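Local atomic coordinates of fatty Acid Kinase (Fak) B3 protein (PDB entry 6CNG), a protein that binds a long-chain fatty acid, here linoleic acid, and probably serves as the acyl-carrying subunit of a fatty acid kinase system. Residues Ala27-Asp32 against Phe59-Ser64; Thr73-Ala78 against Tyr288-Gly293; Gly108-Ser113 against Asn191-Lys196; Lys258-Leu263 against Ile276-Thr281. All coordinates share one frame; numbering follows the deposited sequence.

Contact 1. Residues Ala27-Asp32 against Phe59-Ser64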
# COMPACT_ATOMS: atom_id res chain seq x y z
N ALA A 27 -7.52 6.57 3.83
CA ALA A 27 -6.23 5.93 3.67
C ALA A 27 -5.24 6.96 3.18
O ALA A 27 -5.61 7.93 2.54
CB ALA A 27 -6.29 4.77 2.66
N ASP A 28 -3.97 6.76 3.50
CA ASP A 28 -2.95 7.61 2.90
C ASP A 28 -2.58 7.08 1.50
O ASP A 28 -3.03 6.02 1.06
CB ASP A 28 -1.76 7.77 3.85
CG ASP A 28 -1.04 6.46 4.14
OD1 ASP A 28 -0.90 5.63 3.20
OD2 ASP A 28 -0.59 6.28 5.29
N SER A 29 -1.74 7.83 0.78
CA SER A 29 -1.42 7.48 -0.61
C SER A 29 -0.42 6.30 -0.76
O SER A 29 0.05 6.03 -1.89
CB SER A 29 -1.04 8.74 -1.39
OG SER A 29 0.17 9.27 -0.96
N GLY A 30 -0.13 5.57 0.31
CA GLY A 30 0.37 4.22 0.22
C GLY A 30 -0.66 3.21 -0.23
O GLY A 30 -0.30 2.07 -0.54
N CYS A 31 -1.94 3.61 -0.23
CA CYS A 31 -3.04 2.90 -0.88
C CYS A 31 -3.13 3.38 -2.32
O CYS A 31 -3.04 4.58 -2.60
CB CYS A 31 -4.36 3.21 -0.18
SG CYS A 31 -5.88 2.57 -0.93
N ASP A 32 -3.34 2.45 -3.23
CA ASP A 32 -3.31 2.78 -4.64
C ASP A 32 -4.65 3.25 -5.18
O ASP A 32 -4.67 3.76 -6.30
CB ASP A 32 -2.83 1.56 -5.42
CG ASP A 32 -1.51 1.03 -4.89
OD1 ASP A 32 -0.52 1.75 -4.94
OD2 ASP A 32 -1.50 -0.08 -4.37
N PHE A 59 5.46 17.64 -5.32
CA PHE A 59 4.40 16.89 -5.96
C PHE A 59 3.52 16.33 -4.86
O PHE A 59 4.01 15.71 -3.91
CB PHE A 59 4.99 15.77 -6.81
CG PHE A 59 5.88 16.26 -7.92
CD1 PHE A 59 7.22 16.48 -7.70
CD2 PHE A 59 5.37 16.49 -9.19
CE1 PHE A 59 8.03 16.91 -8.72
CE2 PHE A 59 6.18 16.93 -10.22
CZ PHE A 59 7.51 17.14 -9.99
N VAL A 60 2.24 16.59 -4.97
CA VAL A 60 1.28 16.07 -4.02
C VAL A 60 0.61 14.86 -4.64
O VAL A 60 0.16 14.91 -5.79
CB VAL A 60 0.25 17.14 -3.63
CG1 VAL A 60 -0.74 16.55 -2.66
CG2 VAL A 60 0.97 18.30 -3.01
N ASP A 61 0.59 13.76 -3.89
CA ASP A 61 0.16 12.46 -4.42
C ASP A 61 -1.34 12.30 -4.24
O ASP A 61 -1.82 11.46 -3.48
CB ASP A 61 0.92 11.33 -3.73
CG ASP A 61 0.70 9.96 -4.39
OD1 ASP A 61 0.22 9.88 -5.54
OD2 ASP A 61 1.02 8.94 -3.76
N ASP A 62 -2.07 13.13 -4.95
CA ASP A 62 -3.50 13.01 -5.12
C ASP A 62 -3.78 12.63 -6.57
O ASP A 62 -2.87 12.48 -7.38
CB ASP A 62 -4.21 14.27 -4.63
CG ASP A 62 -3.95 15.44 -5.49
OD1 ASP A 62 -3.67 15.24 -6.68
OD2 ASP A 62 -4.03 16.57 -4.97
N ALA A 63 -5.06 12.48 -6.90
CA ALA A 63 -5.40 11.98 -8.23
C ALA A 63 -5.11 12.98 -9.34
O ALA A 63 -5.09 12.58 -10.51
CB ALA A 63 -6.87 11.58 -8.27
N SER A 64 -4.89 14.25 -9.00
CA SER A 64 -4.40 15.25 -9.95
C SER A 64 -2.97 14.96 -10.44
O SER A 64 -2.58 15.47 -11.50
CB SER A 64 -4.43 16.63 -9.29
OG SER A 64 -5.58 16.82 -8.47
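D61 OD2 is gripped by two donors, the hydroxyl of S29 and the backbone N of L284. S29 OG lies 2.9 Å from D61 OD2. It comes from above the carboxylate plane, 39° out of it. The whole CH2-OH arm of S29 leans on the acid, with S29 CB 3.1 Å from D61 OD2 and 3.5 Å from D61 O. S29 OG sits between its backbone N and carbonyl carbon (chi1 68°), while D61 CG is anti to its N (chi1 -170°), which carries the carboxylate across to the serine. S29 OG is held a second time, by L50 N of strand 43-54. The other carboxylate oxygen, D61 OD1, takes G283 N and forms a salt bridge with R34. The acid is therefore buried but well supplied with partners, and the start of helix 283-289 together with R34 would be expected to suit a negative charge there. Local turns shape both sides. C31 N bonds D28 O at 2.9 Å, closing a type I beta turn. G30 N bonds D28 OD1 at 3.0 Å, an Asx turn that holds the acid of D28 against the bend. D61 is the centre of an inverse gamma turn, whose bond from D62 N to V60 O is weak. S29 lies about 8 Å by its side chain from the linoleic acid. The arrangement is a pair of turns following two strands, 23-28 and 57-60, of the mixed sheet of a DegV domain, tied through a buried carboxylate to a helix N-terminus.

Contact 2. Residues Thr73-Ala78 against Tyr288-Gly293. With EIC (linoleic acid), chain C.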
# COMPACT_ATOMS: atom_id res chain seq x y z
N THR A 73 10.97 13.52 -13.71
CA THR A 73 11.70 14.58 -13.04
C THR A 73 12.61 14.02 -11.98
O THR A 73 13.77 14.44 -11.87
CB THR A 73 10.71 15.57 -12.44
OG1 THR A 73 9.89 16.08 -13.48
CG2 THR A 73 11.41 16.70 -11.77
N MET A 74 12.12 13.05 -11.22
CA MET A 74 12.92 12.46 -10.17
C MET A 74 14.15 11.80 -10.75
O MET A 74 15.26 11.98 -10.26
CB MET A 74 12.04 11.47 -9.43
CG MET A 74 12.69 10.71 -8.29
SD MET A 74 13.50 9.24 -8.83
CE MET A 74 12.18 8.30 -9.51
N TYR A 75 13.98 11.04 -11.81
CA TYR A 75 15.11 10.33 -12.33
C TYR A 75 16.07 11.26 -13.02
O TYR A 75 17.25 10.94 -13.15
CB TYR A 75 14.62 9.28 -13.29
CG TYR A 75 14.14 7.99 -12.67
CD1 TYR A 75 14.99 7.18 -11.94
CD2 TYR A 75 12.84 7.56 -12.85
CE1 TYR A 75 14.56 5.98 -11.40
CE2 TYR A 75 12.39 6.35 -12.31
CZ TYR A 75 13.25 5.57 -11.59
OH TYR A 75 12.82 4.37 -11.05
N ALA A 76 15.60 12.40 -13.48
CA ALA A 76 16.43 13.40 -14.14
C ALA A 76 17.26 14.22 -13.17
O ALA A 76 18.17 14.93 -13.59
CB ALA A 76 15.55 14.37 -14.90
N THR A 77 16.95 14.15 -11.89
CA THR A 77 17.54 15.04 -10.92
C THR A 77 18.58 14.25 -10.18
O THR A 77 18.27 13.23 -9.57
CB THR A 77 16.48 15.57 -9.97
OG1 THR A 77 15.54 16.34 -10.72
CG2 THR A 77 17.12 16.45 -8.93
N ALA A 78 19.82 14.71 -10.26
CA ALA A 78 20.90 14.01 -9.60
C ALA A 78 20.75 14.10 -8.09
O ALA A 78 21.05 13.14 -7.39
CB ALA A 78 22.22 14.61 -10.04
N TYR A 288 8.83 4.71 -4.56
CA TYR A 288 9.66 3.80 -3.78
C TYR A 288 9.80 2.44 -4.40
O TYR A 288 10.86 1.82 -4.26
CB TYR A 288 9.06 3.67 -2.40
CG TYR A 288 9.50 4.78 -1.56
CD1 TYR A 288 10.84 4.96 -1.29
CD2 TYR A 288 8.60 5.64 -1.03
CE1 TYR A 288 11.26 5.96 -0.51
CE2 TYR A 288 9.02 6.66 -0.23
CZ TYR A 288 10.36 6.82 0.03
OH TYR A 288 10.81 7.85 0.84
N ALA A 289 8.79 1.95 -5.07
CA ALA A 289 8.94 0.66 -5.74
C ALA A 289 9.72 0.80 -7.04
O ALA A 289 10.37 -0.16 -7.47
CB ALA A 289 7.58 0.05 -6.02
N GLU A 290 9.63 1.98 -7.66
CA GLU A 290 10.38 2.35 -8.85
C GLU A 290 9.97 1.54 -10.07
O GLU A 290 9.06 0.72 -10.02
CB GLU A 290 11.88 2.24 -8.59
CG GLU A 290 12.35 3.16 -7.46
CD GLU A 290 13.82 3.55 -7.57
OE1 GLU A 290 14.25 4.03 -8.64
OE2 GLU A 290 14.55 3.37 -6.59
N GLU A 291 10.64 1.81 -11.18
CA GLU A 291 10.19 1.25 -12.44
C GLU A 291 10.38 -0.25 -12.46
O GLU A 291 11.42 -0.77 -12.06
CB GLU A 291 10.94 1.92 -13.57
CG GLU A 291 10.65 3.41 -13.66
CD GLU A 291 9.24 3.70 -14.06
OE1 GLU A 291 8.78 4.82 -13.77
OE2 GLU A 291 8.60 2.82 -14.65
N GLY A 292 9.36 -0.93 -12.93
CA GLY A 292 9.31 -2.37 -12.91
C GLY A 292 8.87 -2.97 -11.60
O GLY A 292 8.87 -4.19 -11.47
N GLY A 293 8.50 -2.15 -10.63
CA GLY A 293 8.22 -2.65 -9.31
C GLY A 293 6.83 -3.24 -9.18
O GLY A 293 5.91 -2.93 -9.94
C1 EIC C . 7.20 9.21 4.15
C2 EIC C . 6.75 8.00 3.34
C3 EIC C . 7.74 6.86 3.33
C4 EIC C . 7.12 5.60 2.77
C5 EIC C . 8.07 4.42 2.85
C6 EIC C . 7.42 3.12 2.40
C7 EIC C . 7.25 3.01 0.88
C8 EIC C . 6.45 1.77 0.51
C9 EIC C . 6.23 1.80 -0.99
C10 EIC C . 7.01 1.14 -1.81
C11 EIC C . 8.20 0.32 -1.34
C12 EIC C . 8.09 -1.01 -2.07
C13 EIC C . 8.16 -2.19 -1.49
C14 EIC C . 8.39 -2.36 0.00
C15 EIC C . 7.09 -2.31 0.79
C16 EIC C . 7.38 -2.51 2.27
C17 EIC C . 6.15 -2.32 3.11
C18 EIC C . 6.51 -2.49 4.57
O1 EIC C . 6.77 9.41 5.32
O2 EIC C . 8.02 10.01 3.65
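Y75 OH reaches the carboxylate of E290, where Y75 OH donates a hydrogen bond to E290 OE1 at 2.8 Å. The bond uses the anti lone pair of OE1. This is the tight part of the contact. E290 is buried, and its CB lies 3.4 Å from Y75 OH, so the phenol rests on the root of the side chain as well as on its acid. E290 CG is anti to the carbonyl carbon (chi1 -61°), and the chain runs extended beyond it toward the ring. The second carboxylate oxygen, E290 OE2, is occupied by N187 N. The ring and carboxylate planes stand 40° apart. The methyl M74 CE lies over the centre of one face of the Y75 ring, 3.3 Å above its plane.

The looser side lies toward E291. E291 N gives only a weak bond to Y75 OH, at 3.4 Å. E291 CG stands 3.7 Å from Y75 CE2, a plain van der Waals contact. The acid of E291 turns elsewhere, to N255 ND2 and, in a salt bridge, to R254. Y75 itself is exposed, unlike E290. Behind the turn, Y288 faces the ligand instead: Y288 CB is 3.3 Å from C10 of the linoleic acid, and C5 of the chain lies over one ring face.

E290, with positive phi, ends helix 283-289 and starts a type II turn whose G292 and G293 form a G1 bulge opposite R254. The end of helix 67-76 is thereby pinned beside that turn, with helix 186-190 touching both M74 and E290.

Contact 3. Residues Gly108-Ser113 against Asn191-Lys196. With EIC (linoleic acid), chain C.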
# COMPACT_ATOMS: atom_id res chain seq x y z
N GLY A 108 3.60 2.18 9.84
CA GLY A 108 4.05 3.20 10.75
C GLY A 108 5.48 3.06 11.18
O GLY A 108 5.95 3.85 12.00
N THR A 109 6.18 2.05 10.69
CA THR A 109 7.59 1.91 11.00
C THR A 109 8.46 2.69 10.03
O THR A 109 9.50 3.22 10.43
CB THR A 109 7.98 0.45 10.97
OG1 THR A 109 7.10 -0.30 11.81
CG2 THR A 109 9.39 0.27 11.50
N LEU A 110 8.06 2.77 8.77
CA LEU A 110 8.83 3.47 7.76
C LEU A 110 8.31 4.86 7.46
O LEU A 110 8.97 5.60 6.73
CB LEU A 110 8.86 2.65 6.47
CG LEU A 110 9.44 1.24 6.53
CD1 LEU A 110 9.35 0.58 5.21
CD2 LEU A 110 10.86 1.25 7.01
N SER A 111 7.15 5.24 7.99
CA SER A 111 6.58 6.55 7.75
C SER A 111 5.84 7.01 8.99
O SER A 111 5.28 6.20 9.73
CB SER A 111 5.61 6.55 6.56
OG SER A 111 4.80 7.72 6.57
N GLY A 112 5.85 8.32 9.20
CA GLY A 112 5.12 8.93 10.28
C GLY A 112 3.65 9.15 10.02
O GLY A 112 2.97 9.82 10.79
N SER A 113 3.15 8.58 8.93
CA SER A 113 1.73 8.73 8.62
C SER A 113 0.87 8.25 9.78
O SER A 113 -0.07 8.92 10.20
CB SER A 113 1.43 7.95 7.34
OG SER A 113 0.10 8.15 6.93
N ASN A 191 16.53 7.35 1.12
CA ASN A 191 15.63 7.92 2.11
C ASN A 191 15.71 7.21 3.45
O ASN A 191 14.91 7.51 4.33
CB ASN A 191 14.20 7.90 1.58
CG ASN A 191 13.91 9.02 0.62
OD1 ASN A 191 13.44 10.07 1.03
ND2 ASN A 191 14.15 8.79 -0.65
N GLY A 192 16.66 6.30 3.62
CA GLY A 192 16.87 5.65 4.90
C GLY A 192 15.81 4.65 5.28
O GLY A 192 15.53 4.50 6.47
N ARG A 193 15.23 3.94 4.31
CA ARG A 193 14.21 2.93 4.56
C ARG A 193 14.66 1.54 4.15
O ARG A 193 13.88 0.58 4.22
CB ARG A 193 12.91 3.32 3.86
CG ARG A 193 12.01 4.17 4.74
CD ARG A 193 11.65 5.47 4.14
NE ARG A 193 11.02 6.33 5.13
CZ ARG A 193 10.94 7.66 5.04
NH1 ARG A 193 10.37 8.34 5.99
NH2 ARG A 193 11.40 8.30 4.01
N LEU A 194 15.91 1.40 3.77
CA LEU A 194 16.51 0.12 3.45
C LEU A 194 18.01 0.32 3.62
O LEU A 194 18.54 1.37 3.24
CB LEU A 194 16.16 -0.30 2.03
CG LEU A 194 16.64 -1.68 1.62
CD1 LEU A 194 15.97 -2.79 2.35
CD2 LEU A 194 16.38 -1.82 0.19
N SER A 195 18.68 -0.64 4.25
CA SER A 195 20.10 -0.53 4.53
C SER A 195 20.90 -0.64 3.24
O SER A 195 20.52 -1.35 2.31
CB SER A 195 20.54 -1.64 5.48
OG SER A 195 20.41 -2.91 4.86
N LYS A 196 22.04 0.08 3.20
CA LYS A 196 23.08 -0.19 2.20
C LYS A 196 23.52 -1.65 2.21
O LYS A 196 23.87 -2.18 1.15
CB LYS A 196 24.28 0.71 2.46
CG LYS A 196 24.14 2.15 1.99
CD LYS A 196 23.35 3.01 2.96
CE LYS A 196 23.52 4.50 2.61
NZ LYS A 196 22.64 5.43 3.40
C1 EIC C . 7.20 9.21 4.15
C2 EIC C . 6.75 8.00 3.34
C3 EIC C . 7.74 6.86 3.33
C4 EIC C . 7.12 5.60 2.77
C5 EIC C . 8.07 4.42 2.85
C6 EIC C . 7.42 3.12 2.40
C7 EIC C . 7.25 3.01 0.88
C8 EIC C . 6.45 1.77 0.51
C9 EIC C . 6.23 1.80 -0.99
C10 EIC C . 7.01 1.14 -1.81
C11 EIC C . 8.20 0.32 -1.34
C12 EIC C . 8.09 -1.01 -2.07
C13 EIC C . 8.16 -2.19 -1.49
C14 EIC C . 8.39 -2.36 0.00
C15 EIC C . 7.09 -2.31 0.79
C16 EIC C . 7.38 -2.51 2.27
C17 EIC C . 6.15 -2.32 3.11
C18 EIC C . 6.51 -2.49 4.57
O1 EIC C . 6.77 9.41 5.32
O2 EIC C . 8.02 10.01 3.65
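Hydrogen bonds between R193 and the carbonyl of L110 carry the contact. R193 NE donates to L110 O at 2.7 Å, with an N-H...O angle of 140°. The nitrogen lies in the carbonyl plane, while the oxygen sits at the guanidinium edge, 25° out of that group's plane. R193 NH1 adds a weak bond to the same L110 O at 3.2 Å. The two N-H groups fork onto one oxygen and help set the rotation of the guanidinium. R193 NH2 has a weak bond to Y288 OH. Within the other loop, S111 OG accepts from S113 N at 3.0 Å, an ST turn that steadies the hydroxyl.

Apolar packing comes next. The side chains of L110 and R193 run alongside each other, pointing opposite ways. R193 CG touches L110 CB and CD2, both at 3.9 Å. A bend at chi2 (123°) brings R193 NE onto the carbonyl of L110 while R193 CG stays beside the leucine.

Ligand contacts form the third group. C3 of the linoleic acid lies over one guanidinium face of R193, 3.7 Å above the plane. R193 NH1 is also 3.7 Å from ligand O2, too far for a hydrogen bond. S111 OG donates to ligand O1 at 2.9 Å.

G192 ends helix 186-190 with a Schellman motif just before the arginine. These loops line the carboxylate end of the fatty acid pocket, and S111 matches a position assigned by similarity to hexadecanoate binding in this DegV family.

Contact 4. Residues Lys258-Leu263 against Ile276-Thr281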
# COMPACT_ATOMS: atom_id res chain seq x y z
N LYS A 258 3.18 -6.56 -17.82
CA LYS A 258 3.38 -7.84 -18.49
C LYS A 258 3.78 -8.91 -17.48
O LYS A 258 3.33 -10.05 -17.59
CB LYS A 258 4.41 -7.72 -19.61
CG LYS A 258 4.45 -8.91 -20.58
CD LYS A 258 3.09 -9.14 -21.23
CE LYS A 258 3.19 -9.98 -22.47
NZ LYS A 258 2.09 -9.60 -23.37
N CYS A 259 4.63 -8.56 -16.51
CA CYS A 259 5.02 -9.53 -15.50
C CYS A 259 3.85 -9.85 -14.59
O CYS A 259 3.73 -10.99 -14.10
CB CYS A 259 6.23 -9.05 -14.70
SG CYS A 259 7.80 -9.28 -15.57
N CYS A 260 2.96 -8.89 -14.41
CA CYS A 260 1.75 -9.14 -13.64
C CYS A 260 0.75 -10.03 -14.38
O CYS A 260 0.11 -10.86 -13.75
CB CYS A 260 1.11 -7.82 -13.25
SG CYS A 260 2.03 -6.92 -12.00
N GLN A 261 0.58 -9.87 -15.70
CA GLN A 261 -0.32 -10.76 -16.42
C GLN A 261 0.22 -12.18 -16.46
O GLN A 261 -0.57 -13.13 -16.37
CB GLN A 261 -0.66 -10.20 -17.81
CG GLN A 261 -1.54 -11.13 -18.71
CD GLN A 261 -2.96 -11.50 -18.16
OE1 GLN A 261 -3.47 -10.89 -17.23
NE2 GLN A 261 -3.59 -12.50 -18.77
N GLN A 262 1.53 -12.37 -16.55
CA GLN A 262 2.07 -13.72 -16.64
C GLN A 262 2.03 -14.43 -15.30
O GLN A 262 1.84 -15.64 -15.25
CB GLN A 262 3.50 -13.69 -17.17
CG GLN A 262 3.67 -13.07 -18.59
CD GLN A 262 3.80 -14.10 -19.71
OE1 GLN A 262 3.90 -15.30 -19.46
NE2 GLN A 262 3.79 -13.63 -20.96
N LEU A 263 2.25 -13.68 -14.22
CA LEU A 263 2.07 -14.22 -12.88
C LEU A 263 0.60 -14.56 -12.62
O LEU A 263 0.30 -15.63 -12.08
CB LEU A 263 2.61 -13.23 -11.85
CG LEU A 263 2.57 -13.57 -10.36
CD1 LEU A 263 3.32 -14.84 -10.06
CD2 LEU A 263 3.15 -12.45 -9.57
N ILE A 276 -8.09 -11.85 -8.80
CA ILE A 276 -6.92 -11.01 -8.91
C ILE A 276 -7.30 -9.69 -9.56
O ILE A 276 -8.04 -9.67 -10.56
CB ILE A 276 -5.84 -11.72 -9.75
CG1 ILE A 276 -5.54 -13.09 -9.16
CG2 ILE A 276 -4.57 -10.88 -9.84
CD1 ILE A 276 -4.64 -13.90 -10.04
N LYS A 277 -6.79 -8.60 -8.98
CA LYS A 277 -6.83 -7.25 -9.54
C LYS A 277 -5.41 -6.76 -9.77
O LYS A 277 -4.49 -7.07 -9.00
CB LYS A 277 -7.54 -6.29 -8.57
CG LYS A 277 -8.94 -6.70 -8.11
CD LYS A 277 -9.38 -5.88 -6.86
CE LYS A 277 -10.50 -6.56 -6.04
NZ LYS A 277 -10.15 -7.92 -5.47
N ILE A 278 -5.21 -5.99 -10.83
CA ILE A 278 -3.93 -5.34 -11.11
C ILE A 278 -4.20 -3.84 -11.12
O ILE A 278 -5.07 -3.37 -11.86
CB ILE A 278 -3.33 -5.82 -12.44
CG1 ILE A 278 -3.33 -7.35 -12.53
CG2 ILE A 278 -1.93 -5.27 -12.64
CD1 ILE A 278 -2.99 -7.88 -13.91
N LEU A 279 -3.49 -3.10 -10.26
CA LEU A 279 -3.69 -1.66 -10.14
C LEU A 279 -2.38 -0.92 -10.38
O LEU A 279 -1.32 -1.39 -10.01
CB LEU A 279 -4.17 -1.25 -8.75
CG LEU A 279 -5.48 -1.85 -8.27
CD1 LEU A 279 -5.71 -1.38 -6.86
CD2 LEU A 279 -6.58 -1.41 -9.18
N PRO A 280 -2.43 0.27 -10.96
CA PRO A 280 -1.22 1.07 -11.05
C PRO A 280 -0.87 1.64 -9.68
O PRO A 280 -1.73 1.97 -8.87
CB PRO A 280 -1.60 2.16 -12.05
CG PRO A 280 -3.04 2.31 -11.89
CD PRO A 280 -3.61 1.01 -11.44
N THR A 281 0.43 1.72 -9.41
CA THR A 281 0.87 2.28 -8.15
C THR A 281 0.52 3.77 -8.04
O THR A 281 0.42 4.49 -9.04
CB THR A 281 2.38 2.11 -8.04
OG1 THR A 281 2.98 2.34 -9.32
CG2 THR A 281 2.71 0.72 -7.62
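I278 points from strand 275-280 toward helix 257-270 and meets C260 with its two methyls. Its CB stands back, about 4.9 Å from C260 CB, and makes no close contact there. From CB the side chain forks. The short branch, I278 CG2, is anti to the backbone N and comes nearest, 4.0 Å from C260 CB. The longer branch starts at I278 CG1, which lies beside the backbone N (chi1 -49°) and is 4.5 Å from C260 CB. It then runs on extended (chi2 170°) to I278 CD1. That methyl is 4.2 Å from C260 CB, so both methyls face the cysteine carbon from the same side. I278 CD1 also looks toward Q261, at 4.5 Å from the backbone N of Q261 and likewise 4.5 Å from Q261 OE1.

The pairing belongs to a beta-alpha-beta crossover: strand 247-253, helix 257-270 and strand 275-280, with the two strands parallel. Strand 275-280 is an outermost strand of its sheet within the chain. The helix lies against one side of the pair. The contact is plain apolar packing, with C260 about 13 Å by its side chain from the linoleic acid.

The same helix face reaches the inner strand too. C260 also touches M251 and Q253, and I278 rests on Q253. One turn further along, L263 faces M251 and helix 228-242. I276, two residues before I278 on the strand, packs on S264, I267 and R268 of helix 257-270. On the other strand face, K277 forms a salt bridge with E150.

Overall arrangement
Contacts 2 and 3 line the linoleic acid, with centres about 17 Å apart. Contact 3 holds its carboxylate end, and Y288 of contact 2 lies along its chain. They meet where Y288 OH is 3.3 Å from R193 NH2. Contact 1 stands back, and the helix-strand packing of contact 4 lies further off, with the C260 side chain about 13 Å from the ligand. Contact 1 joins contact 3 through D28 OD2 and S113 OG, 2.6 Å apart, a probable hydrogen bond. It also packs on contact 4, with D32 OD1 3.5 Å from T281 CA. Contacts 3 and 4 lie on opposite sides of the chain's centre, about 25 Å between centres. In sequence, both are nested within contact 2.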